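Local coordinates for protein malonyl-CoA decarboxylase (Rhodopseudomonas palustris, PDB 4KSA) that probably catalyses the decarboxylation of malonyl-CoA to acetyl-CoA and carbon dioxide, at residues 173-178 with 215-220; 184-189 with 226-231; 232-237 with 263-268. All blocks are in the same frame, centred on the assembly; numbering follows the deposited sequence.

Contact 1. Residues 173-178 with 215-220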
loop_
_atom_site.group_PDB
_atom_site.type_symbol
_atom_site.label_atom_id
_atom_site.label_comp_id
_atom_site.label_asym_id
_atom_site.label_seq_id
_atom_site.Cartn_x
_atom_site.Cartn_y
_atom_site.Cartn_z
ATOM N N LEU A 173 10.469 0.321 -14.378
ATOM C CA LEU A 173 11.436 -0.559 -13.722
ATOM C C LEU A 173 11.542 -0.079 -12.279
ATOM O O LEU A 173 11.651 1.111 -12.028
ATOM C CB LEU A 173 12.795 -0.490 -14.417
ATOM C CG LEU A 173 13.696 -1.677 -14.050
ATOM C CD1 LEU A 173 13.168 -2.957 -14.680
ATOM C CD2 LEU A 173 15.107 -1.405 -14.517
ATOM N N VAL A 174 11.488 -1.002 -11.332
ATOM C CA VAL A 174 11.544 -0.632 -9.929
ATOM C C VAL A 174 12.599 -1.412 -9.179
ATOM O O VAL A 174 12.718 -2.624 -9.345
ATOM C CB VAL A 174 10.195 -0.864 -9.251
ATOM C CG1 VAL A 174 10.333 -0.719 -7.741
ATOM C CG2 VAL A 174 9.183 0.124 -9.792
ATOM N N LEU A 175 13.367 -0.698 -8.356
ATOM C CA LEU A 175 14.421 -1.309 -7.569
ATOM C C LEU A 175 13.878 -1.704 -6.201
ATOM O O LEU A 175 13.120 -0.971 -5.586
ATOM C CB LEU A 175 15.573 -0.330 -7.415
ATOM C CG LEU A 175 16.672 -0.750 -6.433
ATOM C CD1 LEU A 175 17.482 -1.921 -6.996
ATOM C CD2 LEU A 175 17.568 0.445 -6.164
ATOM N N GLN A 176 14.253 -2.878 -5.734
ATOM C CA GLN A 176 13.791 -3.346 -4.444
ATOM C C GLN A 176 14.947 -4.004 -3.720
ATOM O O GLN A 176 15.761 -4.690 -4.336
ATOM C CB GLN A 176 12.643 -4.359 -4.601
ATOM C CG GLN A 176 11.280 -3.720 -4.671
ATOM C CD GLN A 176 11.011 -2.872 -3.451
ATOM O OE1 GLN A 176 10.979 -3.382 -2.326
ATOM N NE2 GLN A 176 10.839 -1.563 -3.655
ATOM N N ARG A 177 15.039 -3.795 -2.414
ATOM C CA ARG A 177 16.103 -4.439 -1.695
ATOM C C ARG A 177 15.604 -5.847 -1.510
ATOM O O ARG A 177 14.403 -6.059 -1.365
ATOM C CB ARG A 177 16.344 -3.796 -0.338
ATOM C CG ARG A 177 17.256 -4.635 0.516
ATOM C CD ARG A 177 17.680 -3.954 1.786
ATOM N NE ARG A 177 18.286 -4.948 2.663
ATOM C CZ ARG A 177 18.786 -4.693 3.867
ATOM N NH1 ARG A 177 18.759 -3.452 4.351
ATOM N NH2 ARG A 177 19.304 -5.687 4.585
ATOM N N ILE A 178 16.514 -6.806 -1.537
ATOM C CA ILE A 178 16.140 -8.191 -1.367
ATOM C C ILE A 178 16.750 -8.693 -0.070
ATOM O O ILE A 178 17.972 -8.662 0.125
ATOM C CB ILE A 178 16.626 -9.031 -2.564
ATOM C CG1 ILE A 178 15.906 -8.547 -3.826
ATOM C CG2 ILE A 178 16.421 -10.506 -2.299
ATOM C CD1 ILE A 178 16.242 -9.311 -5.058
ATOM N N ARG A 215 24.339 -6.719 1.111
ATOM C CA ARG A 215 23.060 -6.177 0.653
ATOM C C ARG A 215 22.878 -6.422 -0.829
ATOM O O ARG A 215 23.714 -5.999 -1.615
ATOM C CB ARG A 215 23.005 -4.662 0.851
ATOM C CG ARG A 215 23.033 -4.207 2.268
ATOM C CD ARG A 215 21.719 -3.572 2.655
ATOM N NE ARG A 215 21.848 -2.808 3.892
ATOM C CZ ARG A 215 22.374 -3.292 5.017
ATOM N NH1 ARG A 215 22.819 -4.544 5.063
ATOM N NH2 ARG A 215 22.465 -2.519 6.095
ATOM N N CYS A 216 21.802 -7.090 -1.229
ATOM C CA CYS A 216 21.568 -7.287 -2.660
ATOM C C CYS A 216 20.257 -6.653 -3.060
ATOM O O CYS A 216 19.309 -6.587 -2.277
ATOM C CB CYS A 216 21.575 -8.757 -3.039
ATOM S SG CYS A 216 20.911 -9.772 -1.771
ATOM N N TYR A 217 20.220 -6.168 -4.288
ATOM C CA TYR A 217 19.052 -5.501 -4.803
ATOM C C TYR A 217 18.500 -6.200 -6.034
ATOM O O TYR A 217 19.152 -7.071 -6.635
ATOM C CB TYR A 217 19.419 -4.063 -5.117
ATOM C CG TYR A 217 19.904 -3.340 -3.887
ATOM C CD1 TYR A 217 19.000 -2.731 -3.016
ATOM C CD2 TYR A 217 21.257 -3.342 -3.534
ATOM C CE1 TYR A 217 19.425 -2.150 -1.826
ATOM C CE2 TYR A 217 21.689 -2.760 -2.334
ATOM C CZ TYR A 217 20.764 -2.171 -1.486
ATOM O OH TYR A 217 21.155 -1.627 -0.281
ATOM N N GLY A 218 17.276 -5.830 -6.392
ATOM C CA GLY A 218 16.652 -6.418 -7.550
ATOM C C GLY A 218 15.902 -5.372 -8.331
ATOM O O GLY A 218 15.437 -4.382 -7.765
ATOM N N PHE A 219 15.815 -5.574 -9.642
ATOM C CA PHE A 219 15.065 -4.671 -10.505
ATOM C C PHE A 219 13.847 -5.438 -10.995
ATOM O O PHE A 219 13.961 -6.537 -11.539
ATOM C CB PHE A 219 15.925 -4.193 -11.663
ATOM C CG PHE A 219 16.841 -3.071 -11.286
ATOM C CD1 PHE A 219 16.354 -1.774 -11.180
ATOM C CD2 PHE A 219 18.176 -3.319 -10.969
ATOM C CE1 PHE A 219 17.185 -0.736 -10.760
ATOM C CE2 PHE A 219 19.009 -2.291 -10.548
ATOM C CZ PHE A 219 18.514 -0.998 -10.442
ATOM N N PHE A 220 12.676 -4.865 -10.760
ATOM C CA PHE A 220 11.437 -5.509 -11.129
ATOM C C PHE A 220 10.686 -4.668 -12.124
ATOM O O PHE A 220 10.756 -3.443 -12.092
ATOM C CB PHE A 220 10.559 -5.712 -9.888
ATOM C CG PHE A 220 11.135 -6.669 -8.883
ATOM C CD1 PHE A 220 10.733 -7.999 -8.857
ATOM C CD2 PHE A 220 12.132 -6.262 -8.002
ATOM C CE1 PHE A 220 11.319 -8.929 -7.977
ATOM C CE2 PHE A 220 12.735 -7.190 -7.110
ATOM C CZ PHE A 220 12.320 -8.528 -7.107
HETATM O O HOH W 1 19.748 -7.000 1.405
#

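Contact 2. Residues 184-189 with 226-231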
loop_
_atom_site.group_PDB
_atom_site.type_symbol
_atom_site.label_atom_id
_atom_site.label_comp_id
_atom_site.label_asym_id
_atom_site.label_seq_id
_atom_site.Cartn_x
_atom_site.Cartn_y
_atom_site.Cartn_z
ATOM N N ALA A 184 8.817 -15.061 0.090
ATOM C CA ALA A 184 9.433 -16.358 -0.175
ATOM C C ALA A 184 9.458 -16.735 -1.663
ATOM O O ALA A 184 10.502 -17.141 -2.186
ATOM C CB ALA A 184 8.706 -17.435 0.596
ATOM N N ASN A 185 8.316 -16.615 -2.346
ATOM C CA ASN A 185 8.273 -16.969 -3.758
ATOM C C ASN A 185 9.349 -16.234 -4.560
ATOM O O ASN A 185 9.918 -16.785 -5.500
ATOM C CB ASN A 185 6.874 -16.733 -4.338
ATOM C CG ASN A 185 6.578 -15.274 -4.626
ATOM O OD1 ASN A 185 6.610 -14.419 -3.734
ATOM N ND2 ASN A 185 6.261 -14.984 -5.885
ATOM N N ILE A 186 9.643 -14.995 -4.187
ATOM C CA ILE A 186 10.694 -14.269 -4.891
ATOM C C ILE A 186 12.039 -14.811 -4.402
ATOM O O ILE A 186 12.949 -15.017 -5.192
ATOM C CB ILE A 186 10.643 -12.753 -4.622
ATOM C CG1 ILE A 186 9.391 -12.145 -5.282
ATOM C CG2 ILE A 186 11.927 -12.095 -5.122
ATOM C CD1 ILE A 186 9.088 -10.697 -4.884
ATOM N N LEU A 187 12.157 -15.062 -3.102
ATOM C CA LEU A 187 13.408 -15.586 -2.573
ATOM C C LEU A 187 13.733 -16.946 -3.160
ATOM O O LEU A 187 14.896 -17.285 -3.336
ATOM C CB LEU A 187 13.368 -15.675 -1.041
ATOM C CG LEU A 187 13.518 -14.311 -0.356
ATOM C CD1 LEU A 187 13.551 -14.537 1.118
ATOM C CD2 LEU A 187 14.791 -13.587 -0.801
ATOM N N GLU A 188 12.700 -17.712 -3.473
ATOM C CA GLU A 188 12.880 -19.043 -4.040
ATOM C C GLU A 188 13.585 -18.925 -5.386
ATOM O O GLU A 188 14.538 -19.648 -5.665
ATOM C CB GLU A 188 11.517 -19.720 -4.195
ATOM C CG GLU A 188 11.545 -21.174 -4.617
ATOM C CD GLU A 188 10.212 -21.875 -4.340
ATOM O OE1 GLU A 188 10.121 -22.611 -3.326
ATOM O OE2 GLU A 188 9.254 -21.684 -5.122
ATOM N N LYS A 189 13.118 -18.000 -6.218
ATOM C CA LYS A 189 13.730 -17.783 -7.517
ATOM C C LYS A 189 15.177 -17.351 -7.312
ATOM O O LYS A 189 16.061 -17.800 -8.027
ATOM C CB LYS A 189 12.986 -16.698 -8.291
ATOM C CG LYS A 189 11.511 -16.956 -8.540
ATOM C CD LYS A 189 10.876 -15.726 -9.174
ATOM C CE LYS A 189 9.366 -15.802 -9.224
ATOM N NZ LYS A 189 8.824 -16.748 -10.244
ATOM N N ASP A 226 6.736 -10.422 -9.926
ATOM C CA ASP A 226 7.536 -11.140 -8.950
ATOM C C ASP A 226 8.857 -11.626 -9.485
ATOM O O ASP A 226 9.509 -12.442 -8.862
ATOM C CB ASP A 226 6.750 -12.340 -8.400
ATOM C CG ASP A 226 5.692 -11.931 -7.379
ATOM O OD1 ASP A 226 4.789 -12.751 -7.092
ATOM O OD2 ASP A 226 5.770 -10.796 -6.864
ATOM N N GLU A 227 9.276 -11.119 -10.628
ATOM C CA GLU A 227 10.507 -11.610 -11.211
ATOM C C GLU A 227 11.678 -10.613 -11.202
ATOM O O GLU A 227 11.621 -9.556 -11.842
ATOM C CB GLU A 227 10.204 -12.090 -12.634
ATOM C CG GLU A 227 11.256 -12.995 -13.222
ATOM C CD GLU A 227 11.380 -14.307 -12.477
ATOM O OE1 GLU A 227 10.453 -15.141 -12.579
ATOM O OE2 GLU A 227 12.411 -14.501 -11.788
ATOM N N PRO A 228 12.753 -10.928 -10.449
ATOM C CA PRO A 228 13.911 -10.018 -10.406
ATOM C C PRO A 228 14.734 -10.121 -11.710
ATOM O O PRO A 228 15.412 -11.115 -11.948
ATOM C CB PRO A 228 14.675 -10.490 -9.161
ATOM C CG PRO A 228 14.411 -11.935 -9.129
ATOM C CD PRO A 228 12.925 -12.037 -9.492
ATOM N N LEU A 229 14.646 -9.095 -12.554
ATOM C CA LEU A 229 15.344 -9.087 -13.831
ATOM C C LEU A 229 16.861 -8.940 -13.678
ATOM O O LEU A 229 17.646 -9.726 -14.234
ATOM C CB LEU A 229 14.792 -7.963 -14.691
ATOM C CG LEU A 229 13.266 -7.987 -14.760
ATOM C CD1 LEU A 229 12.786 -6.998 -15.804
ATOM C CD2 LEU A 229 12.792 -9.404 -15.078
ATOM N N ILE A 230 17.261 -7.921 -12.934
ATOM C CA ILE A 230 18.659 -7.658 -12.678
ATOM C C ILE A 230 18.852 -7.764 -11.183
ATOM O O ILE A 230 18.172 -7.077 -10.419
ATOM C CB ILE A 230 19.034 -6.260 -13.137
ATOM C CG1 ILE A 230 18.771 -6.153 -14.636
ATOM C CG2 ILE A 230 20.474 -5.971 -12.784
ATOM C CD1 ILE A 230 18.869 -4.773 -15.190
ATOM N N PHE A 231 19.780 -8.632 -10.785
ATOM C CA PHE A 231 20.117 -8.891 -9.382
ATOM C C PHE A 231 21.508 -8.320 -9.078
ATOM O O PHE A 231 22.499 -8.749 -9.666
ATOM C CB PHE A 231 20.102 -10.401 -9.147
ATOM C CG PHE A 231 20.381 -10.800 -7.742
ATOM C CD1 PHE A 231 19.646 -10.257 -6.696
ATOM C CD2 PHE A 231 21.370 -11.732 -7.453
ATOM C CE1 PHE A 231 19.894 -10.640 -5.366
ATOM C CE2 PHE A 231 21.626 -12.121 -6.133
ATOM C CZ PHE A 231 20.887 -11.573 -5.087
#

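Contact 3. Residues 232-237 with 263-268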
loop_
_atom_site.group_PDB
_atom_site.type_symbol
_atom_site.label_atom_id
_atom_site.label_comp_id
_atom_site.label_asym_id
_atom_site.label_seq_id
_atom_site.Cartn_x
_atom_site.Cartn_y
_atom_site.Cartn_z
ATOM N N VAL A 232 21.572 -7.360 -8.157
ATOM C CA VAL A 232 22.827 -6.713 -7.783
ATOM C C VAL A 232 23.293 -7.034 -6.359
ATOM O O VAL A 232 22.612 -6.730 -5.394
ATOM C CB VAL A 232 22.693 -5.188 -7.919
ATOM C CG1 VAL A 232 24.023 -4.514 -7.662
ATOM C CG2 VAL A 232 22.203 -4.846 -9.293
ATOM N N GLU A 233 24.465 -7.644 -6.232
ATOM C CA GLU A 233 25.009 -7.993 -4.918
ATOM C C GLU A 233 26.076 -6.990 -4.461
ATOM O O GLU A 233 26.975 -6.628 -5.215
ATOM C CB GLU A 233 25.578 -9.404 -4.957
ATOM C CG GLU A 233 24.524 -10.421 -5.303
ATOM C CD GLU A 233 25.039 -11.829 -5.245
ATOM O OE1 GLU A 233 25.426 -12.254 -4.138
ATOM O OE2 GLU A 233 25.061 -12.506 -6.300
ATOM N N VAL A 234 25.961 -6.537 -3.220
ATOM C CA VAL A 234 26.888 -5.548 -2.675
ATOM C C VAL A 234 27.494 -5.962 -1.335
ATOM O O VAL A 234 26.900 -6.731 -0.580
ATOM C CB VAL A 234 26.177 -4.189 -2.473
ATOM C CG1 VAL A 234 27.147 -3.170 -1.940
ATOM C CG2 VAL A 234 25.590 -3.711 -3.784
ATOM N N ALA A 235 28.689 -5.446 -1.053
ATOM C CA ALA A 235 29.386 -5.711 0.209
ATOM C C ALA A 235 29.724 -4.379 0.884
ATOM O O ALA A 235 30.268 -3.480 0.245
ATOM C CB ALA A 235 30.661 -6.505 -0.051
ATOM N N LEU A 236 29.367 -4.250 2.162
ATOM C CA LEU A 236 29.664 -3.037 2.923
ATOM C C LEU A 236 31.066 -3.157 3.516
ATOM O O LEU A 236 31.362 -4.110 4.249
ATOM C CB LEU A 236 28.646 -2.841 4.044
ATOM C CG LEU A 236 27.254 -2.325 3.670
ATOM C CD1 LEU A 236 27.256 -1.819 2.229
ATOM C CD2 LEU A 236 26.229 -3.440 3.886
ATOM N N THR A 237 31.929 -2.194 3.200
ATOM C CA THR A 237 33.309 -2.248 3.681
ATOM C C THR A 237 33.951 -0.897 4.017
ATOM O O THR A 237 33.322 0.165 3.926
ATOM C CB THR A 237 34.220 -2.921 2.645
ATOM O OG1 THR A 237 34.383 -2.040 1.523
ATOM C CG2 THR A 237 33.615 -4.246 2.172
ATOM N N ALA A 263 30.902 0.978 -0.434
ATOM C CA ALA A 263 29.890 0.084 -0.956
ATOM C C ALA A 263 30.547 -0.585 -2.160
ATOM O O ALA A 263 30.937 0.096 -3.115
ATOM C CB ALA A 263 28.663 0.877 -1.388
ATOM N N VAL A 264 30.700 -1.904 -2.119
ATOM C CA VAL A 264 31.314 -2.561 -3.251
ATOM C C VAL A 264 30.473 -3.615 -4.018
ATOM O O VAL A 264 30.151 -4.707 -3.529
ATOM C CB VAL A 264 32.682 -3.139 -2.852
ATOM C CG1 VAL A 264 32.567 -3.925 -1.580
ATOM C CG2 VAL A 264 33.220 -4.009 -3.976
ATOM N N PHE A 265 30.114 -3.244 -5.240
ATOM C CA PHE A 265 29.347 -4.097 -6.124
ATOM C C PHE A 265 30.279 -5.214 -6.514
ATOM O O PHE A 265 31.371 -4.958 -7.006
ATOM C CB PHE A 265 28.942 -3.293 -7.350
ATOM C CG PHE A 265 28.098 -2.119 -7.018
ATOM C CD1 PHE A 265 26.760 -2.289 -6.694
ATOM C CD2 PHE A 265 28.656 -0.856 -6.917
ATOM C CE1 PHE A 265 25.995 -1.226 -6.265
ATOM C CE2 PHE A 265 27.893 0.222 -6.484
ATOM C CZ PHE A 265 26.561 0.035 -6.156
ATOM N N TYR A 266 29.879 -6.453 -6.297
ATOM C CA TYR A 266 30.777 -7.526 -6.658
ATOM C C TYR A 266 30.094 -8.591 -7.481
ATOM O O TYR A 266 30.692 -9.617 -7.816
ATOM C CB TYR A 266 31.429 -8.112 -5.397
ATOM C CG TYR A 266 30.504 -8.847 -4.481
ATOM C CD1 TYR A 266 30.247 -10.207 -4.672
ATOM C CD2 TYR A 266 29.884 -8.193 -3.413
ATOM C CE1 TYR A 266 29.395 -10.907 -3.813
ATOM C CE2 TYR A 266 29.023 -8.885 -2.548
ATOM C CZ TYR A 266 28.789 -10.242 -2.756
ATOM O OH TYR A 266 27.957 -10.928 -1.912
ATOM N N SER A 267 28.833 -8.325 -7.815
ATOM C CA SER A 267 28.025 -9.236 -8.632
ATOM C C SER A 267 26.832 -8.530 -9.238
ATOM O O SER A 267 26.029 -7.949 -8.519
ATOM C CB SER A 267 27.512 -10.402 -7.802
ATOM O OG SER A 267 26.816 -11.310 -8.634
ATOM N N ILE A 268 26.722 -8.566 -10.559
ATOM C CA ILE A 268 25.591 -7.947 -11.244
ATOM C C ILE A 268 25.128 -8.943 -12.281
ATOM O O ILE A 268 25.909 -9.304 -13.152
ATOM C CB ILE A 268 25.982 -6.662 -11.955
ATOM C CG1 ILE A 268 26.448 -5.639 -10.934
ATOM C CG2 ILE A 268 24.787 -6.117 -12.711
ATOM C CD1 ILE A 268 26.626 -4.284 -11.518
#

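Contact 1. Residues 173-178 with 215-220
Arg177 and Arg215 stack their guanidinium groups almost flat, the planes 10° apart and the centres separated by 4.0 Å. The overlap is offset, Arg215 CD sitting over the centre of the Arg177 group. Arg177 NH1 comes to 3.2 Å from Arg215 NE, and these two donors do not bond. An extended Arg177 chain, CG anti to the backbone N (chi1 169°), carries the group to Arg215. On the face that Arg177 shares with Leu175, Tyr217 and Phe219, Leu175 CD1 stands over the Phe219 ring, 3.9 Å from its centroid, and meets Tyr217 CB at 3.4 Å.

Antiparallel pairing of strand 174-178, an outermost strand of the sheet within this chain, with strand 214-220 positions these groups: Val174 and Phe220 exchange two hydrogen bonds, with Val174 N to Phe220 O at 2.7 Å, and Gln176 and Gly218 pair likewise. A water accepts from Arg177 NE, donates to Ile178 O and accepts weakly from Cys216 N across the pair. Further out, Glu295 of helix 284-295 forms a salt bridge with Arg215 NH2, and Val288 of that helix packs on Tyr217 and Phe219. A leucine in place of Arg177 would probably leave the bridging water without its NE donor and Arg215 without its flat partner. Two stacked cations should repel; Glu295, only a long, weak ion pair from Arg177, would be expected to offset part of the charge.

Contact 2. Residues 184-189 with 226-231
Asn185, Ile186 and Lys189, all from helix 184-193, meet Asp226, Glu227 and Pro228 on the connection between strands 214-220 and 230-237. The helix follows the first strand of the sheet, an order consistent with the acetyltransferase-like (GNAT) fold, and here it packs against the turn end of a beta hairpin.

Two weak polar links span the gap. Asn185 ND2 donates to Asp226 OD1 at 2.9 Å, with an N-H...O angle of 149° and the amide and carboxylate planes 70° apart, so the groups meet crosswise. The same oxygen also forms a salt bridge with Arg23. Lys189 NZ reaches Glu227 OE1 at 3.3 Å in a long salt bridge, its chain extended until a bend at the last torsion (chi4 -73°); the other carboxylate oxygen of Glu227 accepts from Tyr193 OH.

Van der Waals contacts lie beside these links. Ile186 CG1 rests on the carbonyl oxygen Asp226 O at 3.6 Å, while the apolar approach, Ile186 CG2 to Pro228 CD, is looser at 4.5 Å. Phe220 also packs on both Ile186 and Pro228. The helix meets a second subunit as well, where Glu188 forms a salt bridge with Arg206 of that subunit and Asn185 packs on its Trp180.

Lys189 crosses Glu227 at a slant, so that Lys189 CD lies 3.3 Å from Glu227 OE2.

Contact 3. Residues 232-237 with 263-268
A beta bulge at Tyr266 puts one extra residue into the antiparallel pair of strands 230-237 and 262-270, so that Tyr266 and Ser267 lie together opposite Glu233. The evidence is the register: Glu233 pairs with Ser267, but Val234 pairs with Phe265. Glu233 bonds to both residues of the bulge, its N to Ser267 O at 2.8 Å and its O accepting from Tyr266 N at 3.1 Å.

The Tyr266 ring folds back over the neighbouring strand, its CG between the backbone N and the carbonyl carbon (chi1 68°). Glu233 CB lies over one ring face, 4.3 Å from the centroid, while Tyr266 CE2 comes to 3.5 Å from Val234 C at the ring edge. Ser267 OG donates to Glu233 OE2 at 3.2 Å, meeting the carboxylate from above, 52° out of its plane. Glu233 OE1 forms a salt bridge with Arg208, and Tyr266 OH is hydrogen-bonded to His197.

On the face that carries Val232, Val234 and Phe265 the contacts are between hydrocarbon groups. The Val234 and Phe265 side chains lie side by side, with Val234 CG2 3.4 Å from Phe265 CD1, and Val232 CG1 meets that ring at its edge, 3.7 Å from the same carbon. Val288 and Val289 of helix 284-295 pack on Phe265.

A bulge in the fourth strand of such a sheet is a recurrent feature of the acetyltransferase (GNAT) fold, with which the family is grouped.

In the fold
Contacts 1 and 3 are strand pairings of one sheet, separated and joined by the pairing of 214-220 with 230-237: Tyr217 N lies 2.7 Å from Val232 O, a probable hydrogen bond. Contact 1, at an outermost strand within this chain, is partly buried and carries stacked arginines and a water; contact 3, two strands further in, is buried almost throughout and interrupted by a bulge. Helix 284-295 packs on one face of both. Contact 2 differs in kind, setting a helix against the hairpin turn through weak polar links, partly buried and next to a second subunit. It shares strand 230-237 with contact 3, although their centres are about 18 Å apart.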